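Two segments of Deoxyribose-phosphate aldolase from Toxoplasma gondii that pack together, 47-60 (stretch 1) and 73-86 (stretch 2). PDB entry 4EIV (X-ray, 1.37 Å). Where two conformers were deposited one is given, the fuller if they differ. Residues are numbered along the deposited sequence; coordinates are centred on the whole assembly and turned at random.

Stretch 1 47-60: VCKIAAKDPAIVGV
Stretch 2 73-86: ELVKSAPEVAGIKV

Each segment runs from helical structure through a turn into the start of a strand, and the two strands pair in parallel, burying 665 Å² in all. Stretch 1 is helical over its first residues, then extended through Lys53 to Ala56, with a cis peptide before Pro55, and enters its strand at Gly59. Stretch 2 passes a 3-10 segment, Pro79 to Gly83, before its strand at Lys85. Gly59 is level with Lys85 (CA to CA 4.2 Å) and Val60 with Val86 (CA to CA 5.2 Å); farther back, Ala52 CA lies 5.4 Å from Val81 CA.

Two backbone hydrogen bonds hold this register. Lys85 N donates to Val58 O at 2.9 Å and nearly linearly (170°), and Val60 N donates to Lys85 O, also at 2.9 Å (157°), so Lys85 uses both its amide and its carbonyl. Between them Gly59, almost fully extended (phi/psi -175/-176), brings its CA to 3.0 Å from Lys85 O. A CB on Gly59 would fall 2.7 Å from Lys85 O, a clash, so the close approach depends on the bare backbone.

The principal bump is Ile84 (chi1 61°, p; chi2 174°, t), which has the largest covered area of either stretch. It fills a hollow formed by the helix, the following turn and the strand of stretch 1. Ile84 CG2 lies 3.7 Å from Ala52 CA, 3.9 Å from Ala56 CB and 3.7 Å from Ile57 O, while Ile84 CD1 reaches 3.8 Å from Ala51 CB and 4.0 Å from Val60 CG1. The small alanines leave room for the branched side chain. The hollow is braced from within, since Ile57 N donates to Ala51 O at 3.0 Å, tying the turn back to the helix.

Ala52 is the smaller reciprocal bump: its CB sits 3.5 Å from Glu80 CG and 3.9 Å from Val81 CA. One helical turn earlier, Cys48 (m) places CB 3.7 Å from Leu74 CD2 (Leu74 chi1 t, chi2 p) and 3.9 Å from Val81 CG1 (Val81 m). At the second bridge, Val60 (p) and Val86 (t) point to the same sheet face, with Val60 CG1 4.2 Å from Val86 CG2.

Waters join polar groups across the contact. One donates to Lys49 O and Glu80 OE2, both at 2.7 Å; another donates to Ala52 O (2.9 Å) and Glu80 O (2.8 Å); a third donates to Ile57 O and Gly83 O, both at 2.8 Å. The extended Lys49 side chain (m, t, t, t) passes Ala78, Lys49 CE to Ala78 CB 4.3 Å.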

# COMPACT_ATOMS: atom_id res chain seq x y z
N VAL A 47 -8.25 -24.45 -7.09
CA VAL A 47 -7.44 -23.42 -6.45
C VAL A 47 -7.46 -22.14 -7.28
O VAL A 47 -7.63 -21.04 -6.75
CB VAL A 47 -6.00 -23.93 -6.26
CG1 VAL A 47 -5.08 -22.81 -5.90
CG2 VAL A 47 -5.98 -25.04 -5.21
N CYS A 48 -7.27 -22.29 -8.59
CA CYS A 48 -7.23 -21.14 -9.50
C CYS A 48 -8.51 -20.33 -9.52
O CYS A 48 -8.47 -19.11 -9.64
CB CYS A 48 -6.87 -21.57 -10.92
SG CYS A 48 -5.15 -22.01 -11.11
N LYS A 49 -9.65 -21.00 -9.42
CA LYS A 49 -10.94 -20.32 -9.44
C LYS A 49 -11.10 -19.38 -8.24
O LYS A 49 -11.57 -18.26 -8.40
CB LYS A 49 -12.06 -21.34 -9.52
CG LYS A 49 -12.16 -21.95 -10.90
CD LYS A 49 -13.06 -23.16 -10.96
CE LYS A 49 -13.00 -23.83 -12.33
NZ LYS A 49 -13.77 -25.10 -12.39
N ILE A 50 -10.69 -19.84 -7.06
CA ILE A 50 -10.77 -18.99 -5.85
C ILE A 50 -9.67 -17.90 -5.90
O ILE A 50 -9.91 -16.76 -5.53
CB ILE A 50 -10.70 -19.81 -4.55
CG1 ILE A 50 -11.83 -20.85 -4.52
CG2 ILE A 50 -10.76 -18.87 -3.33
CD1 ILE A 50 -13.23 -20.28 -4.67
N ALA A 51 -8.50 -18.25 -6.42
CA ALA A 51 -7.42 -17.27 -6.60
C ALA A 51 -7.84 -16.10 -7.51
O ALA A 51 -7.59 -14.94 -7.20
CB ALA A 51 -6.17 -17.95 -7.18
N ALA A 52 -8.52 -16.43 -8.61
CA ALA A 52 -8.86 -15.46 -9.63
C ALA A 52 -10.17 -14.71 -9.45
O ALA A 52 -10.43 -13.78 -10.20
CB ALA A 52 -8.84 -16.14 -11.02
N LYS A 53 -10.99 -15.10 -8.47
CA LYS A 53 -12.26 -14.43 -8.20
C LYS A 53 -11.98 -12.98 -7.81
O LYS A 53 -11.04 -12.70 -7.07
CB LYS A 53 -13.00 -15.13 -7.07
CG LYS A 53 -14.41 -14.60 -6.80
CD LYS A 53 -15.12 -15.46 -5.74
CE LYS A 53 -16.60 -15.12 -5.57
NZ LYS A 53 -16.85 -13.73 -5.14
N ASP A 54 -12.82 -12.06 -8.27
CA ASP A 54 -12.61 -10.64 -8.02
C ASP A 54 -12.79 -10.33 -6.52
O ASP A 54 -13.78 -10.73 -5.92
CB ASP A 54 -13.60 -9.87 -8.90
CG ASP A 54 -13.31 -8.38 -9.00
OD1 ASP A 54 -12.68 -7.81 -8.10
OD2 ASP A 54 -13.77 -7.76 -9.99
N PRO A 55 -11.82 -9.65 -5.88
CA PRO A 55 -10.53 -9.18 -6.38
C PRO A 55 -9.49 -10.30 -6.40
O PRO A 55 -9.28 -10.99 -5.40
CB PRO A 55 -10.14 -8.10 -5.36
CG PRO A 55 -10.75 -8.56 -4.11
CD PRO A 55 -12.07 -9.16 -4.51
N ALA A 56 -8.84 -10.46 -7.54
CA ALA A 56 -7.87 -11.52 -7.70
C ALA A 56 -6.64 -11.33 -6.83
O ALA A 56 -6.20 -10.21 -6.57
CB ALA A 56 -7.43 -11.60 -9.15
N ILE A 57 -6.09 -12.46 -6.41
CA ILE A 57 -4.83 -12.44 -5.68
C ILE A 57 -3.69 -12.28 -6.69
O ILE A 57 -3.94 -12.13 -7.90
CB ILE A 57 -4.64 -13.69 -4.81
CG1 ILE A 57 -4.51 -14.98 -5.63
CG2 ILE A 57 -5.76 -13.77 -3.76
CD1 ILE A 57 -4.08 -16.21 -4.84
N VAL A 58 -2.44 -12.31 -6.23
CA VAL A 58 -1.33 -12.09 -7.16
C VAL A 58 -1.15 -13.26 -8.13
O VAL A 58 -0.98 -13.07 -9.32
CB VAL A 58 0.01 -11.85 -6.41
CG1 VAL A 58 1.13 -11.58 -7.39
CG2 VAL A 58 -0.12 -10.69 -5.40
N GLY A 59 -1.12 -14.48 -7.61
CA GLY A 59 -0.85 -15.63 -8.44
C GLY A 59 -0.97 -16.97 -7.76
O GLY A 59 -1.42 -17.08 -6.61
N VAL A 60 -0.64 -17.99 -8.55
CA VAL A 60 -0.66 -19.38 -8.12
C VAL A 60 0.72 -19.96 -8.41
O VAL A 60 1.33 -19.65 -9.44
CB VAL A 60 -1.78 -20.19 -8.85
CG1 VAL A 60 -1.59 -20.17 -10.37
CG2 VAL A 60 -1.87 -21.61 -8.30
N GLU A 73 -5.62 -24.06 -21.47
CA GLU A 73 -6.84 -24.88 -21.32
C GLU A 73 -7.86 -24.41 -20.28
O GLU A 73 -9.00 -24.15 -20.63
CB GLU A 73 -6.47 -26.35 -21.04
CG GLU A 73 -7.68 -27.28 -20.97
CD GLU A 73 -7.31 -28.75 -20.84
OE1 GLU A 73 -6.15 -29.11 -21.11
OE2 GLU A 73 -8.21 -29.55 -20.49
N LEU A 74 -7.46 -24.32 -19.01
CA LEU A 74 -8.37 -23.85 -17.95
C LEU A 74 -9.07 -22.53 -18.29
O LEU A 74 -10.26 -22.36 -17.99
CB LEU A 74 -7.60 -23.68 -16.64
CG LEU A 74 -8.41 -23.25 -15.41
CD1 LEU A 74 -9.58 -24.18 -15.13
CD2 LEU A 74 -7.48 -23.16 -14.20
N VAL A 75 -8.34 -21.64 -18.95
CA VAL A 75 -8.84 -20.32 -19.34
C VAL A 75 -10.09 -20.40 -20.25
O VAL A 75 -10.91 -19.47 -20.28
CB VAL A 75 -7.69 -19.48 -19.99
CG1 VAL A 75 -7.29 -20.06 -21.33
CG2 VAL A 75 -8.09 -18.01 -20.12
N LYS A 76 -10.27 -21.53 -20.95
CA LYS A 76 -11.46 -21.75 -21.79
C LYS A 76 -12.74 -21.87 -20.97
O LYS A 76 -13.81 -21.51 -21.45
CB LYS A 76 -11.30 -23.00 -22.67
CG LYS A 76 -10.16 -22.96 -23.66
CD LYS A 76 -10.03 -24.30 -24.37
CE LYS A 76 -8.86 -24.35 -25.32
NZ LYS A 76 -8.71 -25.71 -25.93
N SER A 77 -12.67 -22.41 -19.75
CA SER A 77 -13.84 -22.52 -18.88
C SER A 77 -13.84 -21.45 -17.77
O SER A 77 -14.90 -21.01 -17.33
CB SER A 77 -13.93 -23.91 -18.27
OG SER A 77 -12.77 -24.22 -17.51
N ALA A 78 -12.66 -21.01 -17.36
CA ALA A 78 -12.49 -20.03 -16.29
C ALA A 78 -11.63 -18.87 -16.81
O ALA A 78 -10.46 -18.76 -16.44
CB ALA A 78 -11.83 -20.69 -15.09
N PRO A 79 -12.21 -18.00 -17.65
CA PRO A 79 -11.43 -16.90 -18.26
C PRO A 79 -10.73 -15.95 -17.27
O PRO A 79 -9.73 -15.32 -17.62
CB PRO A 79 -12.48 -16.14 -19.10
CG PRO A 79 -13.77 -16.56 -18.57
CD PRO A 79 -13.63 -17.94 -18.04
N GLU A 80 -11.26 -15.87 -16.06
CA GLU A 80 -10.69 -15.02 -15.02
C GLU A 80 -9.27 -15.42 -14.65
O GLU A 80 -8.52 -14.60 -14.12
CB GLU A 80 -11.56 -15.01 -13.75
CG GLU A 80 -11.68 -16.33 -12.97
CD GLU A 80 -12.73 -17.30 -13.48
OE1 GLU A 80 -13.26 -17.13 -14.62
OE2 GLU A 80 -13.04 -18.26 -12.72
N VAL A 81 -8.89 -16.68 -14.93
CA VAL A 81 -7.55 -17.14 -14.57
C VAL A 81 -6.43 -16.41 -15.34
O VAL A 81 -5.28 -16.40 -14.91
CB VAL A 81 -7.38 -18.67 -14.63
CG1 VAL A 81 -8.42 -19.37 -13.75
CG2 VAL A 81 -7.38 -19.21 -16.05
N ALA A 82 -6.78 -15.78 -16.46
CA ALA A 82 -5.81 -14.98 -17.21
C ALA A 82 -5.31 -13.81 -16.34
O ALA A 82 -4.21 -13.30 -16.56
CB ALA A 82 -6.45 -14.45 -18.49
N GLY A 83 -6.11 -13.43 -15.35
CA GLY A 83 -5.82 -12.30 -14.47
C GLY A 83 -5.00 -12.55 -13.23
O GLY A 83 -4.87 -11.65 -12.39
N ILE A 84 -4.50 -13.77 -13.05
CA ILE A 84 -3.55 -14.06 -11.97
C ILE A 84 -2.27 -14.51 -12.64
O ILE A 84 -2.28 -14.99 -13.78
CB ILE A 84 -4.03 -15.13 -10.98
CG1 ILE A 84 -4.28 -16.49 -11.66
CG2 ILE A 84 -5.27 -14.64 -10.23
CD1 ILE A 84 -4.61 -17.63 -10.67
N LYS A 85 -1.16 -14.32 -11.95
CA LYS A 85 0.13 -14.77 -12.43
C LYS A 85 0.30 -16.25 -12.15
O LYS A 85 -0.28 -16.78 -11.19
CB LYS A 85 1.26 -14.04 -11.73
CG LYS A 85 1.47 -12.61 -12.13
CD LYS A 85 2.58 -12.05 -11.26
CE LYS A 85 3.20 -10.79 -11.79
NZ LYS A 85 4.25 -10.34 -10.83
N VAL A 86 1.08 -16.92 -12.99
CA VAL A 86 1.45 -18.31 -12.80
C VAL A 86 2.95 -18.30 -12.46
O VAL A 86 3.79 -17.84 -13.25
CB VAL A 86 1.14 -19.19 -14.02
CG1 VAL A 86 1.69 -20.59 -13.83
CG2 VAL A 86 -0.37 -19.23 -14.29
O HOH W 1 -13.42 -17.39 -10.17
O HOH W 2 -13.15 -25.36 -15.05
O HOH W 3 -9.17 -12.47 -12.49
O HOH W 4 -3.96 -10.44 -10.07